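Local coordinates for protein beta-glucanase (Bacteroides thetaiotaomicron, PDB 6EUG) that probably hydrolyses beta-1,3-galactosidic linkages of arabinogalactan through its family 43 glycoside hydrolase domain, which holds a bound imidazole inhibitor in its pocket, at residues 35-47 / 76-88. Residues are numbered along the deposited sequence; the frame is centred on the assembly and turned at random.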
loop_
_atom_site.group_PDB
_atom_site.type_symbol
_atom_site.label_atom_id
_atom_site.label_comp_id
_atom_site.label_asym_id
_atom_site.label_seq_id
_atom_site.Cartn_x
_atom_site.Cartn_y
_atom_site.Cartn_z
ATOM N N TRP A 35 6.972 18.672 -9.408
ATOM C CA TRP A 35 7.024 19.317 -8.092
ATOM C C TRP A 35 8.453 19.284 -7.560
ATOM O O TRP A 35 9.125 18.249 -7.669
ATOM C CB TRP A 35 6.107 18.631 -7.066
ATOM C CG TRP A 35 4.625 18.598 -7.415
ATOM C CD1 TRP A 35 4.014 19.174 -8.496
ATOM C CD2 TRP A 35 3.583 17.985 -6.647
ATOM N NE1 TRP A 35 2.671 18.916 -8.472
ATOM C CE2 TRP A 35 2.371 18.203 -7.340
ATOM C CE3 TRP A 35 3.556 17.248 -5.446
ATOM C CZ2 TRP A 35 1.136 17.702 -6.877
ATOM C CZ3 TRP A 35 2.321 16.749 -4.984
ATOM C CH2 TRP A 35 1.134 16.995 -5.698
ATOM N N ARG A 36 8.890 20.401 -6.970
ATOM C CA ARG A 36 10.237 20.557 -6.439
ATOM C C ARG A 36 10.239 20.908 -4.968
ATOM O O ARG A 36 9.300 21.551 -4.465
ATOM C CB ARG A 36 10.945 21.667 -7.223
ATOM C CG ARG A 36 11.387 21.190 -8.608
ATOM C CD ARG A 36 11.721 22.365 -9.504
ATOM N NE ARG A 36 11.883 21.937 -10.875
ATOM C CZ ARG A 36 12.950 21.322 -11.370
ATOM N NH1 ARG A 36 14.019 21.052 -10.612
ATOM N NH2 ARG A 36 12.957 20.972 -12.648
ATOM N N ASP A 37 11.332 20.528 -4.293
ATOM C CA ASP A 37 11.477 20.788 -2.888
ATOM C C ASP A 37 11.995 22.227 -2.654
ATOM O O ASP A 37 12.159 23.008 -3.588
ATOM C CB ASP A 37 12.321 19.675 -2.193
ATOM C CG ASP A 37 13.793 19.639 -2.642
ATOM O OD1 ASP A 37 14.286 20.660 -3.128
ATOM O OD2 ASP A 37 14.463 18.572 -2.496
ATOM N N THR A 38 12.221 22.575 -1.399
ATOM C CA THR A 38 12.719 23.908 -1.027
ATOM C C THR A 38 14.115 24.246 -1.534
ATOM O O THR A 38 14.461 25.422 -1.611
ATOM C CB THR A 38 12.667 24.120 0.500
ATOM O OG1 THR A 38 13.398 23.079 1.178
ATOM C CG2 THR A 38 11.207 24.146 0.976
ATOM N N ASP A 39 14.915 23.247 -1.866
ATOM C CA ASP A 39 16.212 23.464 -2.535
ATOM C C ASP A 39 16.099 23.558 -4.048
ATOM O O ASP A 39 17.096 23.812 -4.716
ATOM C CB ASP A 39 17.182 22.320 -2.206
ATOM C CG ASP A 39 17.502 22.217 -0.731
ATOM O OD1 ASP A 39 17.845 23.248 -0.125
ATOM O OD2 ASP A 39 17.451 21.089 -0.183
ATOM N N GLY A 40 14.918 23.314 -4.616
ATOM C CA GLY A 40 14.745 23.327 -6.065
ATOM C C GLY A 40 14.935 21.996 -6.764
ATOM O O GLY A 40 14.981 21.957 -7.993
ATOM N N ASN A 41 15.021 20.901 -6.007
ATOM C CA ASN A 41 15.241 19.554 -6.574
ATOM C C ASN A 41 13.911 18.812 -6.723
ATOM O O ASN A 41 13.020 18.945 -5.884
ATOM C CB ASN A 41 16.198 18.741 -5.686
ATOM C CG ASN A 41 17.601 19.351 -5.633
ATOM O OD1 ASN A 41 18.223 19.451 -4.557
ATOM N ND2 ASN A 41 18.087 19.788 -6.783
ATOM N N VAL A 42 13.771 18.042 -7.798
ATOM C CA VAL A 42 12.528 17.278 -8.031
ATOM C C VAL A 42 12.221 16.354 -6.824
ATOM O O VAL A 42 13.127 15.688 -6.300
ATOM C CB VAL A 42 12.606 16.495 -9.375
ATOM C CG1 VAL A 42 11.416 15.547 -9.539
ATOM C CG2 VAL A 42 12.628 17.482 -10.549
ATOM N N ILE A 43 10.964 16.346 -6.358
ATOM C CA ILE A 43 10.558 15.489 -5.237
ATOM C C ILE A 43 10.542 14.042 -5.716
ATOM O O ILE A 43 9.904 13.734 -6.728
ATOM C CB ILE A 43 9.170 15.893 -4.643
ATOM C CG1 ILE A 43 9.265 17.328 -4.051
ATOM C CG2 ILE A 43 8.705 14.868 -3.603
ATOM C CD1 ILE A 43 7.957 17.915 -3.523
ATOM N N ASN A 44 11.210 13.167 -4.963
ATOM C CA ASN A 44 11.389 11.749 -5.295
ATOM C C ASN A 44 10.863 10.895 -4.132
ATOM O O ASN A 44 11.614 10.520 -3.246
ATOM C CB ASN A 44 12.895 11.510 -5.594
ATOM C CG ASN A 44 13.184 10.161 -6.258
ATOM O OD1 ASN A 44 12.288 9.335 -6.473
ATOM N ND2 ASN A 44 14.453 9.969 -6.653
ATOM N N ALA A 45 9.543 10.609 -4.154
ATOM C CA ALA A 45 8.830 9.918 -3.081
ATOM C C ALA A 45 7.598 9.220 -3.662
ATOM O O ALA A 45 6.443 9.588 -3.385
ATOM C CB ALA A 45 8.414 10.869 -1.977
ATOM N N HIS A 46 7.873 8.162 -4.418
ATOM C CA HIS A 46 6.819 7.448 -5.197
ATOM C C HIS A 46 6.191 6.287 -4.365
ATOM O O HIS A 46 6.811 5.759 -3.438
ATOM C CB HIS A 46 7.430 6.968 -6.550
ATOM C CG HIS A 46 8.208 8.028 -7.273
ATOM N ND1 HIS A 46 7.636 8.933 -8.161
ATOM C CD2 HIS A 46 9.506 8.406 -7.142
ATOM C CE1 HIS A 46 8.561 9.786 -8.568
ATOM N NE2 HIS A 46 9.692 9.514 -7.940
ATOM N N GLY A 47 4.969 5.877 -4.694
ATOM C CA GLY A 47 4.277 4.853 -3.916
ATOM C C GLY A 47 4.151 5.218 -2.440
ATOM O O GLY A 47 4.231 4.348 -1.564
ATOM N N ASN A 76 12.863 7.507 0.862
ATOM C CA ASN A 76 13.118 8.959 1.009
ATOM C C ASN A 76 12.055 9.591 1.907
ATOM O O ASN A 76 10.947 9.040 2.020
ATOM C CB ASN A 76 13.085 9.598 -0.406
ATOM C CG ASN A 76 14.107 10.703 -0.629
ATOM O OD1 ASN A 76 14.955 10.999 0.218
ATOM N ND2 ASN A 76 14.061 11.290 -1.827
ATOM N N CYS A 77 12.370 10.738 2.520
ATOM C CA CYS A 77 11.433 11.509 3.362
ATOM C C CYS A 77 11.495 13.029 3.098
ATOM O O CYS A 77 12.604 13.608 3.010
ATOM C CB CYS A 77 11.747 11.263 4.825
ATOM S SG CYS A 77 10.798 12.143 6.076
ATOM N N TYR A 78 10.312 13.649 3.046
ATOM C CA TYR A 78 10.130 15.125 2.956
ATOM C C TYR A 78 9.222 15.602 4.087
ATOM O O TYR A 78 8.320 14.858 4.509
ATOM C CB TYR A 78 9.546 15.525 1.591
ATOM C CG TYR A 78 10.456 15.175 0.401
ATOM C CD1 TYR A 78 10.513 13.884 -0.118
ATOM C CD2 TYR A 78 11.319 16.111 -0.144
ATOM C CE1 TYR A 78 11.340 13.555 -1.191
ATOM C CE2 TYR A 78 12.176 15.795 -1.207
ATOM C CZ TYR A 78 12.201 14.507 -1.727
ATOM O OH TYR A 78 13.031 14.133 -2.804
ATOM N N SER A 79 9.398 16.864 4.523
ATOM C CA SER A 79 8.546 17.422 5.613
ATOM C C SER A 79 7.930 18.770 5.204
ATOM O O SER A 79 8.463 19.424 4.312
ATOM C CB SER A 79 9.321 17.581 6.922
ATOM O OG SER A 79 10.346 18.555 6.805
ATOM N N SER A 80 6.787 19.121 5.814
ATOM C CA SER A 80 6.069 20.376 5.510
ATOM C C SER A 80 5.151 20.795 6.654
ATOM O O SER A 80 4.548 19.956 7.281
ATOM C CB SER A 80 5.176 20.188 4.289
ATOM O OG SER A 80 4.631 21.432 3.840
ATOM N N THR A 81 4.991 22.098 6.877
ATOM C CA THR A 81 3.959 22.572 7.803
ATOM C C THR A 81 2.633 22.857 7.065
ATOM O O THR A 81 1.585 22.984 7.722
ATOM C CB THR A 81 4.404 23.854 8.511
ATOM O OG1 THR A 81 4.721 24.835 7.523
ATOM C CG2 THR A 81 5.637 23.606 9.376
ATOM N N ASP A 82 2.669 22.954 5.730
ATOM C CA ASP A 82 1.530 23.516 4.951
ATOM C C ASP A 82 0.974 22.670 3.774
ATOM O O ASP A 82 -0.009 23.080 3.139
ATOM C CB ASP A 82 1.852 24.964 4.485
ATOM C CG ASP A 82 3.028 25.051 3.487
ATOM O OD1 ASP A 82 3.462 24.014 2.937
ATOM O OD2 ASP A 82 3.528 26.182 3.247
ATOM N N LEU A 83 1.597 21.506 3.510
ATOM C CA LEU A 83 1.304 20.626 2.356
ATOM C C LEU A 83 1.631 21.184 0.948
ATOM O O LEU A 83 1.275 20.538 -0.063
ATOM C CB LEU A 83 -0.149 20.085 2.415
ATOM C CG LEU A 83 -0.427 19.238 3.665
ATOM C CD1 LEU A 83 -1.933 19.026 3.840
ATOM C CD2 LEU A 83 0.276 17.886 3.613
ATOM N N TYR A 84 2.303 22.340 0.882
ATOM C CA TYR A 84 2.729 22.959 -0.387
ATOM C C TYR A 84 4.241 22.983 -0.538
ATOM O O TYR A 84 4.750 22.713 -1.629
ATOM C CB TYR A 84 2.231 24.410 -0.503
ATOM C CG TYR A 84 0.731 24.609 -0.478
ATOM C CD1 TYR A 84 -0.050 24.225 -1.553
ATOM C CD2 TYR A 84 0.099 25.246 0.591
ATOM C CE1 TYR A 84 -1.418 24.422 -1.551
ATOM C CE2 TYR A 84 -1.281 25.450 0.594
ATOM C CZ TYR A 84 -2.024 25.033 -0.483
ATOM O OH TYR A 84 -3.389 25.202 -0.529
ATOM N N ASN A 85 4.945 23.338 0.545
ATOM C CA ASN A 85 6.408 23.540 0.538
ATOM C C ASN A 85 7.087 22.378 1.293
ATOM O O ASN A 85 6.890 22.195 2.507
ATOM C CB ASN A 85 6.760 24.881 1.189
ATOM C CG ASN A 85 6.197 26.072 0.425
ATOM O OD1 ASN A 85 5.236 26.713 0.860
ATOM N ND2 ASN A 85 6.760 26.351 -0.725
ATOM N N TRP A 86 7.887 21.608 0.562
ATOM C CA TRP A 86 8.455 20.343 1.075
ATOM C C TRP A 86 9.992 20.446 1.218
ATOM O O TRP A 86 10.702 20.708 0.232
ATOM C CB TRP A 86 8.077 19.204 0.124
ATOM C CG TRP A 86 6.612 18.880 0.166
ATOM C CD1 TRP A 86 5.676 19.290 -0.718
ATOM C CD2 TRP A 86 5.923 18.120 1.162
ATOM N NE1 TRP A 86 4.429 18.831 -0.344
ATOM C CE2 TRP A 86 4.551 18.102 0.805
ATOM C CE3 TRP A 86 6.332 17.419 2.308
ATOM C CZ2 TRP A 86 3.570 17.465 1.594
ATOM C CZ3 TRP A 86 5.373 16.764 3.085
ATOM C CH2 TRP A 86 4.007 16.789 2.723
ATOM N N LYS A 87 10.478 20.256 2.445
ATOM C CA LYS A 87 11.908 20.201 2.775
ATOM C C LYS A 87 12.438 18.736 2.697
ATOM O O LYS A 87 11.868 17.834 3.318
ATOM C CB LYS A 87 12.103 20.691 4.210
ATOM C CG LYS A 87 13.556 20.709 4.685
ATOM C CD LYS A 87 13.621 20.958 6.192
ATOM C CE LYS A 87 15.044 21.256 6.620
ATOM N NZ LYS A 87 15.120 21.516 8.081
ATOM N N SER A 88 13.529 18.524 1.955
ATOM C CA SER A 88 14.198 17.235 1.937
ATOM C C SER A 88 14.801 16.874 3.304
ATOM O O SER A 88 15.659 17.618 3.832
ATOM C CB SER A 88 15.264 17.188 0.832
ATOM O OG SER A 88 16.026 15.978 0.902
HETATM O O HOH W 1 8.480 22.520 -2.111
HETATM O O HOH W 2 5.853 21.415 -4.171
HETATM O O HOH W 3 14.410 16.182 -3.932
HETATM O O HOH W 4 14.635 20.788 0.545
#
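Tyr78 on the third strand, 74-80, of the first antiparallel sheet and Trp86 at the approach to the fourth, 87-94, receive the loop 35-47 that leads into its first strand, 48-53; the contact is a mixed one, an apolar centre flanked by backbone and water-mediated hydrogen bonds. Ile43 supplies the centre with two branches. Its CG2 sits over one face of the Tyr78 ring, 3.9 Å from the centroid and 15° off the normal, a CH-pi contact. With CG1 beside the backbone N (chi1 -63°), the other branch runs on to Trp86, where Ile43 CD1 lies 3.9 Å from CD1 of the indole; Trp59 of strand 56-62 meets that indole edge-to-face.

The phenol also has a polar end. Tyr78 OH accepts from Asn44 N at 3.0 Å and donates to a water, which in turn donates to Asp37 OD2 and Val42 O, so one water joins the hydroxyl to two points of the loop. Asp37 OD2 itself lies at the ring edge, near its plane, 3.8 Å from Tyr78 CE2. Beside the ring, Asn76 ND2 donates to Asn44 O (2.9 Å, N-H...O 161°), with the acceptor close to the Asn76 amide plane; the Asn44 side chain turns elsewhere, its OD1 accepting from Arg64 N.

At the other end, Thr38 N donates to Trp86 O over 2.9 Å, while a second water bridges Trp86 N and Arg36 O. Asp37 and Thr38 open a type I turn running to Gly40, and Asp37 OD1 accepts from Asn41 N beyond it, met from above the carboxylate plane. The Asn44 side chain lies about 13 Å from the bound glucoimidazole, so the contact is not part of the pocket. The loop packs across the third strand and the outer edge of the first four-stranded blade, in the five-bladed beta-propeller fold of family 43 glycoside hydrolases.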